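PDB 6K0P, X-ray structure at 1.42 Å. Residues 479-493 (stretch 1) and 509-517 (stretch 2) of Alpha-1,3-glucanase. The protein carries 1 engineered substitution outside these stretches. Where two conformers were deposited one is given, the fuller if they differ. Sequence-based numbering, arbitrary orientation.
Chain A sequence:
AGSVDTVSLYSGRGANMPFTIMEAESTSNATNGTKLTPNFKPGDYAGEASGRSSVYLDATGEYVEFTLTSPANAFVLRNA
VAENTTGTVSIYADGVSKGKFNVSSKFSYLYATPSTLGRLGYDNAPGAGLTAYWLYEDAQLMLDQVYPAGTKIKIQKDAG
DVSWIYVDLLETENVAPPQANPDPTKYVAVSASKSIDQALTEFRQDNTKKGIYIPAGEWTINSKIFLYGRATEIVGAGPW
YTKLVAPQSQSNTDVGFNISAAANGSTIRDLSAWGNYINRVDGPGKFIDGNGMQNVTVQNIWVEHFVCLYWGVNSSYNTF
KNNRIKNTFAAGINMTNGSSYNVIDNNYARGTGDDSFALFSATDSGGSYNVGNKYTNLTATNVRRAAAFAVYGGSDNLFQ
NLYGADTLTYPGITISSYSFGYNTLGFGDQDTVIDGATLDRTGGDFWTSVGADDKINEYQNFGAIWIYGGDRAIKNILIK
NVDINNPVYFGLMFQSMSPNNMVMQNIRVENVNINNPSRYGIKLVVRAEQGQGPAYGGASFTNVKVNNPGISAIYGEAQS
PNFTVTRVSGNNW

Stretch 1, residues 479-493: IKNVDINNPVYFGLM
Stretch 2 (509-517) VENVNINNP

The two stretches of this alpha-1,3-glucanase run side by side as successive rungs of a parallel sheet, in an unbroken register that pairs each residue with the one thirty positions later, from Ile479 with Val509 to Pro487 with Pro517. Lys480 CA lies 4.5 Å from Glu510 CA and Pro487 CA 5.2 Å from Pro517 CA, the extremes of the paired spacing, and the axes of strands 482-485 and 512-515 diverge by only 3°. Each stretch turns a corner at an asparagine in left-handed conformation, Asn481 (phi/psi 63/58) and Asn511 (58/65); Asn486 (50/49) and Asn516 (55/46) repeat this conformation just before the prolines. The strand residues of the paired segments are extended, with phi between -142 and -111 and psi between 108 and 148.

Backbone hydrogen bonds follow the parallel pattern, in which alternate residues on each strand use both their N and O toward the other strand. Glu510 N donates to Ile479 O (2.9 Å) and Asn481 N to Glu510 O (2.9 Å). Past the corner, Val482 N reaches Asn511 O (3.1 Å), Asn513 N reaches Val482 O (3.0 Å), and Ile484 N reaches Asn513 O (2.8 Å). Asn515 N to Ile484 O and Asn486 N to Asn515 O, both 2.8 Å, complete the ladder. CA-H...O contacts supplement it, among them Lys480 CA to Glu510 O at 3.0 Å.

On one face, polar side chains line up in register. Asp483, Asn485, Asn513 and Asn515 all adopt chi1 m with chi2 near -50°, and with these matched rotamers each stretch 2 amide meets the OD1 of its stretch 1 partner: Asn513 ND2 donates to Asp483 OD1 and Asn515 ND2 to Asn485 OD1, both at 2.9 Å. At the corner, Asn481 and Asn511, also m, are joined by a longer bond from Asn511 ND2 to Asn481 OD1 (3.2 Å). Lys480 (p, then t throughout) and Glu510 (m, t, chi3 -14°) are linked through a water that accepts from Lys480 NZ (3.2 Å) and donates to Glu510 OE1 (2.9 Å). Another water donates to Asp483 OD1 (3.2 Å) and accepts from Asn515 ND2 (3.0 Å).

The opposite face is buried and aliphatic. Val482, Val509 and Val512 are t; Ile479, Ile484 and Ile514 are m,t. Like residues pack against each other, with Val482 CB 3.9 Å from Val512 CG2 and Ile484 CD1 4.2 Å from Ile514 CG1. After its second corner at Gly491, stretch 1 brings Leu492 (m,t) against this layer: CD1 lies 3.8 Å from Val509 CG1, and CG 4.0 Å from Ile514 CD1. Gly491 CA sits 3.7 Å from Ile514 CG2, where a CB would clash. Pro487 CG packs 3.6 Å from Pro517 CB, both rings C-gamma endo.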

# COMPACT_ATOMS: atom_id res chain seq x y z
N ILE A 479 21.06 1.51 -3.59
CA ILE A 479 19.96 2.46 -3.45
C ILE A 479 20.34 3.68 -4.27
O ILE A 479 21.31 4.37 -3.94
CB ILE A 479 19.73 2.85 -1.98
CG1 ILE A 479 19.30 1.63 -1.15
CG2 ILE A 479 18.70 3.98 -1.87
CD1 ILE A 479 19.52 1.78 0.34
N LYS A 480 19.61 3.95 -5.35
CA LYS A 480 20.01 5.03 -6.22
C LYS A 480 18.81 5.79 -6.75
O LYS A 480 17.73 5.23 -6.94
CB LYS A 480 20.91 4.54 -7.37
CG LYS A 480 20.30 3.50 -8.28
CD LYS A 480 21.29 3.13 -9.39
CE LYS A 480 20.81 1.96 -10.22
NZ LYS A 480 21.78 1.63 -11.32
N ASN A 481 19.02 7.09 -6.97
CA ASN A 481 18.03 7.98 -7.59
C ASN A 481 16.77 8.10 -6.73
O ASN A 481 15.65 7.81 -7.16
CB ASN A 481 17.72 7.53 -9.03
CG ASN A 481 18.98 7.43 -9.87
OD1 ASN A 481 19.75 8.38 -9.93
ND2 ASN A 481 19.20 6.28 -10.49
N VAL A 482 16.97 8.55 -5.50
CA VAL A 482 15.89 8.60 -4.51
C VAL A 482 15.75 10.02 -3.99
O VAL A 482 16.74 10.65 -3.61
CB VAL A 482 16.14 7.63 -3.35
CG1 VAL A 482 14.99 7.73 -2.33
CG2 VAL A 482 16.26 6.21 -3.85
N ASP A 483 14.52 10.50 -3.93
CA ASP A 483 14.20 11.76 -3.28
C ASP A 483 13.37 11.45 -2.04
O ASP A 483 12.31 10.83 -2.14
CB ASP A 483 13.45 12.69 -4.22
CG ASP A 483 14.31 13.13 -5.37
OD1 ASP A 483 15.43 13.61 -5.11
OD2 ASP A 483 13.90 12.96 -6.54
N ILE A 484 13.86 11.89 -0.88
CA ILE A 484 13.20 11.65 0.40
C ILE A 484 12.78 13.01 0.93
O ILE A 484 13.62 13.84 1.30
CB ILE A 484 14.13 10.92 1.38
CG1 ILE A 484 14.41 9.51 0.87
CG2 ILE A 484 13.51 10.88 2.77
CD1 ILE A 484 15.54 8.79 1.59
N ASN A 485 11.47 13.26 0.95
CA ASN A 485 10.94 14.57 1.30
C ASN A 485 10.24 14.50 2.64
O ASN A 485 9.34 13.67 2.82
CB ASN A 485 9.96 15.04 0.22
CG ASN A 485 10.63 15.19 -1.12
OD1 ASN A 485 11.65 15.88 -1.24
ND2 ASN A 485 10.07 14.54 -2.13
N ASN A 486 10.65 15.36 3.57
CA ASN A 486 10.00 15.51 4.86
C ASN A 486 9.78 14.17 5.57
O ASN A 486 8.67 13.88 6.03
CB ASN A 486 8.68 16.25 4.69
CG ASN A 486 8.08 16.72 6.00
OD1 ASN A 486 8.77 16.82 7.02
ND2 ASN A 486 6.78 17.01 5.98
N PRO A 487 10.81 13.32 5.67
CA PRO A 487 10.64 12.08 6.43
C PRO A 487 10.34 12.42 7.88
O PRO A 487 10.77 13.47 8.38
CB PRO A 487 12.00 11.39 6.30
CG PRO A 487 12.97 12.52 6.18
CD PRO A 487 12.23 13.58 5.37
N VAL A 488 9.60 11.54 8.55
CA VAL A 488 9.19 11.80 9.93
C VAL A 488 10.41 12.11 10.80
O VAL A 488 10.39 13.07 11.59
CB VAL A 488 8.36 10.63 10.49
CG1 VAL A 488 7.95 10.91 11.94
CG2 VAL A 488 7.13 10.41 9.62
N TYR A 489 11.48 11.33 10.65
CA TYR A 489 12.66 11.45 11.50
C TYR A 489 13.96 11.55 10.71
O TYR A 489 14.75 12.47 10.95
CB TYR A 489 12.75 10.23 12.42
CG TYR A 489 11.63 10.12 13.44
CD1 TYR A 489 11.37 11.15 14.33
CD2 TYR A 489 10.86 8.97 13.52
CE1 TYR A 489 10.36 11.04 15.27
CE2 TYR A 489 9.84 8.85 14.45
CZ TYR A 489 9.60 9.89 15.33
OH TYR A 489 8.60 9.78 16.26
N PHE A 490 14.21 10.60 9.81
CA PHE A 490 15.51 10.45 9.16
C PHE A 490 15.34 10.05 7.71
O PHE A 490 14.34 9.45 7.33
CB PHE A 490 16.42 9.38 9.82
CG PHE A 490 16.17 9.17 11.30
CD1 PHE A 490 16.62 10.09 12.23
CD2 PHE A 490 15.51 8.04 11.75
CE1 PHE A 490 16.40 9.89 13.59
CE2 PHE A 490 15.28 7.83 13.11
CZ PHE A 490 15.73 8.76 14.03
N GLY A 491 16.35 10.35 6.89
CA GLY A 491 16.36 9.87 5.52
C GLY A 491 16.75 8.41 5.44
O GLY A 491 15.96 7.56 5.00
N LEU A 492 17.98 8.09 5.86
CA LEU A 492 18.52 6.74 5.79
C LEU A 492 18.91 6.31 7.20
O LEU A 492 19.58 7.06 7.91
CB LEU A 492 19.75 6.70 4.88
CG LEU A 492 19.56 7.31 3.49
CD1 LEU A 492 20.89 7.44 2.73
CD2 LEU A 492 18.55 6.47 2.70
N MET A 493 18.51 5.10 7.59
CA MET A 493 18.75 4.60 8.94
C MET A 493 19.40 3.23 8.83
O MET A 493 18.77 2.28 8.34
CB MET A 493 17.44 4.54 9.71
CG MET A 493 17.54 3.95 11.10
SD MET A 493 15.97 4.19 11.96
CE MET A 493 15.81 2.66 12.88
N VAL A 509 24.84 3.92 -1.90
CA VAL A 509 23.77 4.92 -2.00
C VAL A 509 24.25 5.97 -2.99
O VAL A 509 25.34 6.53 -2.81
CB VAL A 509 23.49 5.55 -0.63
CG1 VAL A 509 22.31 6.50 -0.70
CG2 VAL A 509 23.25 4.47 0.44
N GLU A 510 23.46 6.24 -4.03
CA GLU A 510 23.89 7.13 -5.11
C GLU A 510 22.74 8.03 -5.54
O GLU A 510 21.63 7.55 -5.79
CB GLU A 510 24.34 6.32 -6.34
CG GLU A 510 25.40 5.26 -6.06
CD GLU A 510 25.69 4.38 -7.27
OE1 GLU A 510 24.90 4.41 -8.24
OE2 GLU A 510 26.71 3.65 -7.24
N ASN A 511 23.01 9.33 -5.69
CA ASN A 511 22.04 10.29 -6.21
C ASN A 511 20.77 10.31 -5.36
O ASN A 511 19.68 9.94 -5.80
CB ASN A 511 21.67 10.01 -7.68
CG ASN A 511 22.88 9.99 -8.59
OD1 ASN A 511 23.85 10.70 -8.36
ND2 ASN A 511 22.81 9.18 -9.63
N VAL A 512 20.93 10.75 -4.12
CA VAL A 512 19.85 10.76 -3.14
C VAL A 512 19.76 12.15 -2.54
O VAL A 512 20.78 12.73 -2.17
CB VAL A 512 20.05 9.69 -2.05
CG1 VAL A 512 19.01 9.84 -0.94
CG2 VAL A 512 19.97 8.30 -2.67
N ASN A 513 18.55 12.69 -2.47
CA ASN A 513 18.27 13.96 -1.81
C ASN A 513 17.40 13.70 -0.60
O ASN A 513 16.37 13.02 -0.71
CB ASN A 513 17.57 14.92 -2.77
CG ASN A 513 18.43 15.27 -3.96
OD1 ASN A 513 19.57 15.72 -3.80
ND2 ASN A 513 17.91 15.04 -5.16
N ILE A 514 17.82 14.21 0.55
CA ILE A 514 17.08 14.05 1.80
C ILE A 514 16.71 15.45 2.28
O ILE A 514 17.59 16.21 2.72
CB ILE A 514 17.90 13.31 2.86
CG1 ILE A 514 18.26 11.90 2.37
CG2 ILE A 514 17.13 13.25 4.18
CD1 ILE A 514 19.47 11.28 3.07
N ASN A 515 15.43 15.80 2.19
CA ASN A 515 14.98 17.18 2.36
C ASN A 515 14.17 17.33 3.63
O ASN A 515 13.18 16.63 3.83
CB ASN A 515 14.14 17.60 1.15
CG ASN A 515 14.91 17.52 -0.14
OD1 ASN A 515 16.03 18.02 -0.24
ND2 ASN A 515 14.33 16.85 -1.13
N ASN A 516 14.61 18.24 4.50
CA ASN A 516 13.91 18.59 5.73
C ASN A 516 13.62 17.41 6.66
O ASN A 516 12.51 17.32 7.19
CB ASN A 516 12.60 19.32 5.41
CG ASN A 516 12.78 20.41 4.38
OD1 ASN A 516 13.60 21.30 4.54
ND2 ASN A 516 12.02 20.33 3.29
N PRO A 517 14.56 16.50 6.92
CA PRO A 517 14.30 15.49 7.96
C PRO A 517 14.27 16.15 9.33
O PRO A 517 15.10 17.01 9.63
CB PRO A 517 15.50 14.54 7.82
CG PRO A 517 16.61 15.43 7.37
CD PRO A 517 15.98 16.49 6.49
O HOH W 1 24.66 2.32 -10.24
O HOH W 2 17.62 11.92 -6.43
O HOH W 3 14.98 16.66 -4.10